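Local coordinates for protein lipase (Rhizopus niveus, PDB 1LGY) that hydrolyses the ester bonds of triacylglycerols and of their partial glycerides, with a strong preference for the outer 1 and 3 positions, at residues V7-T10 against T11-Q15; N246-V249 against P250-I254. All blocks are in the same frame, centred on the assembly; numbering follows the deposited sequence.

Contact 1 of 2, residues V7-T10 against T11-Q15; sequences VAAT and TAQIQ
The carbonyl oxygen of Thr10 takes two amide donors from the first turn of helix 11-26. Ile14 N reaches Thr10 O at 3.1 Å, in the carbonyl plane and with a C=O...N angle of 156°, which is the usual i to i+4 bond of an alpha helix. Gln13 N is a little nearer to Thr10 O, at 2.9 Å, but it approaches from well above the carbonyl plane and its N-H is less straight. The same oxygen is also flanked by Ile14 CG1, so apolar side chain lines one approach to a doubly used acceptor.

Thr10 occupies the N-cap position, yet its side chain makes no capping bond. With its hydroxyl turned trans to the backbone N (chi1 -152°), OG1 lies beside the carbonyl carbon, and the methyl is what faces the helix: Thr10 CG2 sits 3.4 Å from Gln13 N. The first turn is held by main-chain bonds, continuing with Gln15 N to Thr11 O at 2.8 Å. The Thr10 methyl meets Gln13 CG at 3.4 Å, the two side chains crossing roughly at right angles, and also touches Ala12 CB at 3.6 Å. The Gln13 chain then runs out extended, back past Thr10 toward Ala9.

On the Ile14 side of the turn, Ala9 CB points at the helix and packs against Ile14 CG1 at 3.8 Å, in a small apolar contact whose inner member, Ile14, is buried.

Strand 6-8 lies at one margin of the central sheet, where Val7 and Ala9 pair through their backbones with Ile234 and Val232 of antiparallel strand 231-235. Ala9 and Gln13 both touch Ile234, so the turn from strand into helix 11-26 is packed directly on that neighbouring strand.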
loop_
_atom_site.group_PDB
_atom_site.type_symbol
_atom_site.label_atom_id
_atom_site.label_comp_id
_atom_site.label_asym_id
_atom_site.label_seq_id
_atom_site.Cartn_x
_atom_site.Cartn_y
_atom_site.Cartn_z
ATOM N N VAL A 7 -21.470 -3.470 1.814
ATOM C CA VAL A 7 -21.958 -3.648 0.464
ATOM C C VAL A 7 -21.176 -4.667 -0.328
ATOM O O VAL A 7 -20.125 -5.116 0.103
ATOM C CB VAL A 7 -21.920 -2.339 -0.344
ATOM C CG1 VAL A 7 -22.762 -1.234 0.301
ATOM C CG2 VAL A 7 -20.490 -1.890 -0.449
ATOM N N ALA A 8 -21.709 -5.120 -1.454
ATOM C CA ALA A 8 -20.917 -5.956 -2.325
ATOM C C ALA A 8 -20.264 -4.991 -3.289
ATOM O O ALA A 8 -20.732 -3.857 -3.460
ATOM C CB ALA A 8 -21.780 -6.889 -3.094
ATOM N N ALA A 9 -19.159 -5.400 -3.928
ATOM C CA ALA A 9 -18.465 -4.514 -4.833
ATOM C C ALA A 9 -18.937 -4.699 -6.254
ATOM O O ALA A 9 -19.220 -5.779 -6.770
ATOM C CB ALA A 9 -16.974 -4.765 -4.770
ATOM N N THR A 10 -19.096 -3.525 -6.834
ATOM C CA THR A 10 -19.527 -3.340 -8.201
ATOM C C THR A 10 -18.373 -3.850 -9.024
ATOM O O THR A 10 -17.228 -3.643 -8.631
ATOM C CB THR A 10 -19.825 -1.830 -8.323
ATOM O OG1 THR A 10 -20.807 -1.714 -9.321
ATOM C CG2 THR A 10 -18.711 -0.987 -8.779
ATOM N N THR A 11 -18.594 -4.481 -10.168
ATOM C CA THR A 11 -17.468 -5.098 -10.853
ATOM C C THR A 11 -16.450 -4.027 -11.258
ATOM O O THR A 11 -15.243 -4.236 -11.268
ATOM C CB THR A 11 -18.000 -5.905 -12.059
ATOM O OG1 THR A 11 -18.280 -4.992 -13.108
ATOM C CG2 THR A 11 -19.305 -6.635 -11.747
ATOM N N ALA A 12 -16.935 -2.812 -11.461
ATOM C CA ALA A 12 -16.129 -1.645 -11.784
ATOM C C ALA A 12 -15.044 -1.336 -10.773
ATOM O O ALA A 12 -13.947 -0.922 -11.184
ATOM C CB ALA A 12 -17.039 -0.453 -11.887
ATOM N N GLN A 13 -15.421 -1.589 -9.493
ATOM C CA GLN A 13 -14.565 -1.495 -8.319
ATOM C C GLN A 13 -13.706 -2.725 -8.216
ATOM O O GLN A 13 -12.586 -2.652 -7.729
ATOM C CB GLN A 13 -15.297 -1.458 -6.997
ATOM C CG GLN A 13 -16.112 -0.226 -6.798
ATOM C CD GLN A 13 -17.074 -0.271 -5.613
ATOM O OE1 GLN A 13 -17.217 0.708 -4.880
ATOM N NE2 GLN A 13 -17.808 -1.352 -5.380
ATOM N N ILE A 14 -14.179 -3.890 -8.632
ATOM C CA ILE A 14 -13.323 -5.067 -8.579
ATOM C C ILE A 14 -12.225 -4.988 -9.619
ATOM O O ILE A 14 -11.126 -5.500 -9.449
ATOM C CB ILE A 14 -14.154 -6.293 -8.806
ATOM C CG1 ILE A 14 -15.337 -6.252 -7.849
ATOM C CG2 ILE A 14 -13.325 -7.539 -8.546
ATOM C CD1 ILE A 14 -16.325 -7.418 -7.998
ATOM N N GLN A 15 -12.522 -4.276 -10.681
ATOM C CA GLN A 15 -11.579 -4.033 -11.732
ATOM C C GLN A 15 -10.558 -3.044 -11.291
ATOM O O GLN A 15 -9.381 -3.199 -11.604
ATOM C CB GLN A 15 -12.268 -3.481 -12.951
ATOM C CG GLN A 15 -12.671 -4.638 -13.842
ATOM C CD GLN A 15 -14.037 -4.463 -14.485
ATOM O OE1 GLN A 15 -14.216 -3.697 -15.436
ATOM N NE2 GLN A 15 -15.026 -5.199 -13.968
#

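Contact 2 of 2, residues N246-V249 against P250-I254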
loop_
_atom_site.group_PDB
_atom_site.type_symbol
_atom_site.label_atom_id
_atom_site.label_comp_id
_atom_site.label_asym_id
_atom_site.label_seq_id
_atom_site.Cartn_x
_atom_site.Cartn_y
_atom_site.Cartn_z
ATOM N N ASN A 246 -11.803 -9.134 9.815
ATOM C CA ASN A 246 -11.582 -9.398 11.237
ATOM C C ASN A 246 -12.479 -10.471 11.798
ATOM O O ASN A 246 -12.209 -10.950 12.898
ATOM C CB ASN A 246 -11.804 -8.157 12.079
ATOM C CG ASN A 246 -10.747 -7.088 11.851
ATOM O OD1 ASN A 246 -9.536 -7.247 12.042
ATOM N ND2 ASN A 246 -11.293 -5.984 11.368
ATOM N N SER A 247 -13.512 -10.859 11.046
ATOM C CA SER A 247 -14.465 -11.870 11.458
ATOM C C SER A 247 -13.916 -13.278 11.318
ATOM O O SER A 247 -14.337 -14.189 12.040
ATOM C CB SER A 247 -15.765 -11.721 10.626
ATOM O OG SER A 247 -15.577 -11.818 9.222
ATOM N N ILE A 248 -12.965 -13.492 10.405
ATOM C CA ILE A 248 -12.382 -14.806 10.264
ATOM C C ILE A 248 -11.290 -15.106 11.278
ATOM O O ILE A 248 -10.954 -16.269 11.467
ATOM C CB ILE A 248 -11.837 -14.996 8.849
ATOM C CG1 ILE A 248 -10.810 -14.028 8.322
ATOM C CG2 ILE A 248 -13.074 -14.935 8.056
ATOM C CD1 ILE A 248 -9.343 -14.413 8.582
ATOM N N VAL A 249 -10.720 -14.108 11.962
ATOM C CA VAL A 249 -9.677 -14.327 12.968
ATOM C C VAL A 249 -10.159 -15.277 14.066
ATOM O O VAL A 249 -11.341 -15.153 14.405
ATOM C CB VAL A 249 -9.329 -12.901 13.467
ATOM C CG1 VAL A 249 -8.625 -12.871 14.834
ATOM C CG2 VAL A 249 -8.386 -12.304 12.422
ATOM N N PRO A 250 -9.440 -16.254 14.683
ATOM C CA PRO A 250 -8.049 -16.629 14.458
ATOM C C PRO A 250 -7.755 -17.544 13.279
ATOM O O PRO A 250 -6.613 -17.963 13.133
ATOM C CB PRO A 250 -7.624 -17.252 15.768
ATOM C CG PRO A 250 -8.713 -16.882 16.709
ATOM C CD PRO A 250 -9.924 -17.004 15.840
ATOM N N PHE A 251 -8.745 -17.842 12.417
ATOM C CA PHE A 251 -8.596 -18.776 11.294
ATOM C C PHE A 251 -8.035 -17.925 10.167
ATOM O O PHE A 251 -8.730 -17.417 9.270
ATOM C CB PHE A 251 -9.968 -19.379 10.898
ATOM C CG PHE A 251 -10.914 -19.566 12.086
ATOM C CD1 PHE A 251 -10.462 -20.146 13.289
ATOM C CD2 PHE A 251 -12.224 -19.067 11.989
ATOM C CE1 PHE A 251 -11.322 -20.205 14.381
ATOM C CE2 PHE A 251 -13.075 -19.136 13.099
ATOM C CZ PHE A 251 -12.625 -19.701 14.294
ATOM N N THR A 252 -6.706 -17.833 10.302
ATOM C CA THR A 252 -5.867 -16.937 9.526
ATOM C C THR A 252 -4.759 -17.760 8.858
ATOM O O THR A 252 -4.401 -18.839 9.347
ATOM C CB THR A 252 -5.463 -15.889 10.607
ATOM O OG1 THR A 252 -6.094 -14.647 10.291
ATOM C CG2 THR A 252 -3.997 -15.789 10.753
ATOM N N SER A 253 -4.172 -17.212 7.763
ATOM C CA SER A 253 -3.275 -17.944 6.880
ATOM C C SER A 253 -2.270 -17.100 6.137
ATOM O O SER A 253 -2.641 -16.083 5.577
ATOM C CB SER A 253 -4.115 -18.709 5.844
ATOM O OG SER A 253 -3.291 -19.294 4.848
ATOM N N ILE A 254 -1.004 -17.474 6.043
ATOM C CA ILE A 254 -0.068 -16.648 5.290
ATOM C C ILE A 254 -0.186 -16.910 3.815
ATOM O O ILE A 254 0.222 -16.094 2.987
ATOM C CB ILE A 254 1.398 -16.904 5.769
ATOM C CG1 ILE A 254 2.340 -15.939 5.076
ATOM C CG2 ILE A 254 1.792 -18.350 5.526
ATOM C CD1 ILE A 254 2.262 -14.488 5.593
#
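Phe251 N donates to Ile248 O at 2.9 Å, meeting a lone pair in the carbonyl plane and closing a reverse turn through Val249 and Pro250, whose peptide bond is cis. With CG1 held between backbone N and carbonyl carbon (chi1 57°), the buried Ile248 side chain reaches toward the carbonyl of Phe251, bringing CD1 to 3.1 Å from Phe251 O, a tight approach to an oxygen also bonded by Arg203. The Phe251 ring is equally close to Ile248: its CD2 lies 3.1 Å from Ile248 O, an oblique approach. Ile248 CD1 also lies across Thr252 at about a right angle, 3.7 Å from Thr252 OG1. Val249 CG2 comes alongside that hydroxyl at 3.9 Å, and OG1, buried among methyl groups, finds no polar partner in the model.

Pro250 CD lies over one face of the Phe251 ring, 3.8 Å above its plane and offset toward the rim. Packing is looser between the exposed Val249 and Pro250, whose CG1 and CG are 4.4 Å apart.

A bond from the fourth residue to the first, a cis proline in third place and the backbone angles of Val249 and Pro250 identify a type VIa beta turn. An inverse gamma turn centred on Phe251 follows, with a weak bond from Thr252 N to Pro250 O. The two consecutive turns lead the chain toward catalytic His257, with Thr252 packed on Ile205 beside Asp204.

Overall arrangement
Contacts 1 and 2 both lie at the surface, with centres about 23 Å apart and nearest atoms about 12 Å apart, and they do not touch. Contact 1 comes near the start of the chain, contact 2 close to its end. Strand 231-235 relates them: it pairs with strand 6-8 of contact 1, and the loop that follows it, tied by the Cys235-Cys244 disulfide, contains contact 2. They thus belong to the same flank of the alpha/beta-hydrolase sheet, but only contact 2 comes near the Ser145-Asp204-His257 triad; contact 1 is structural packing remote from it, where the edge strand passes into helix 11-26.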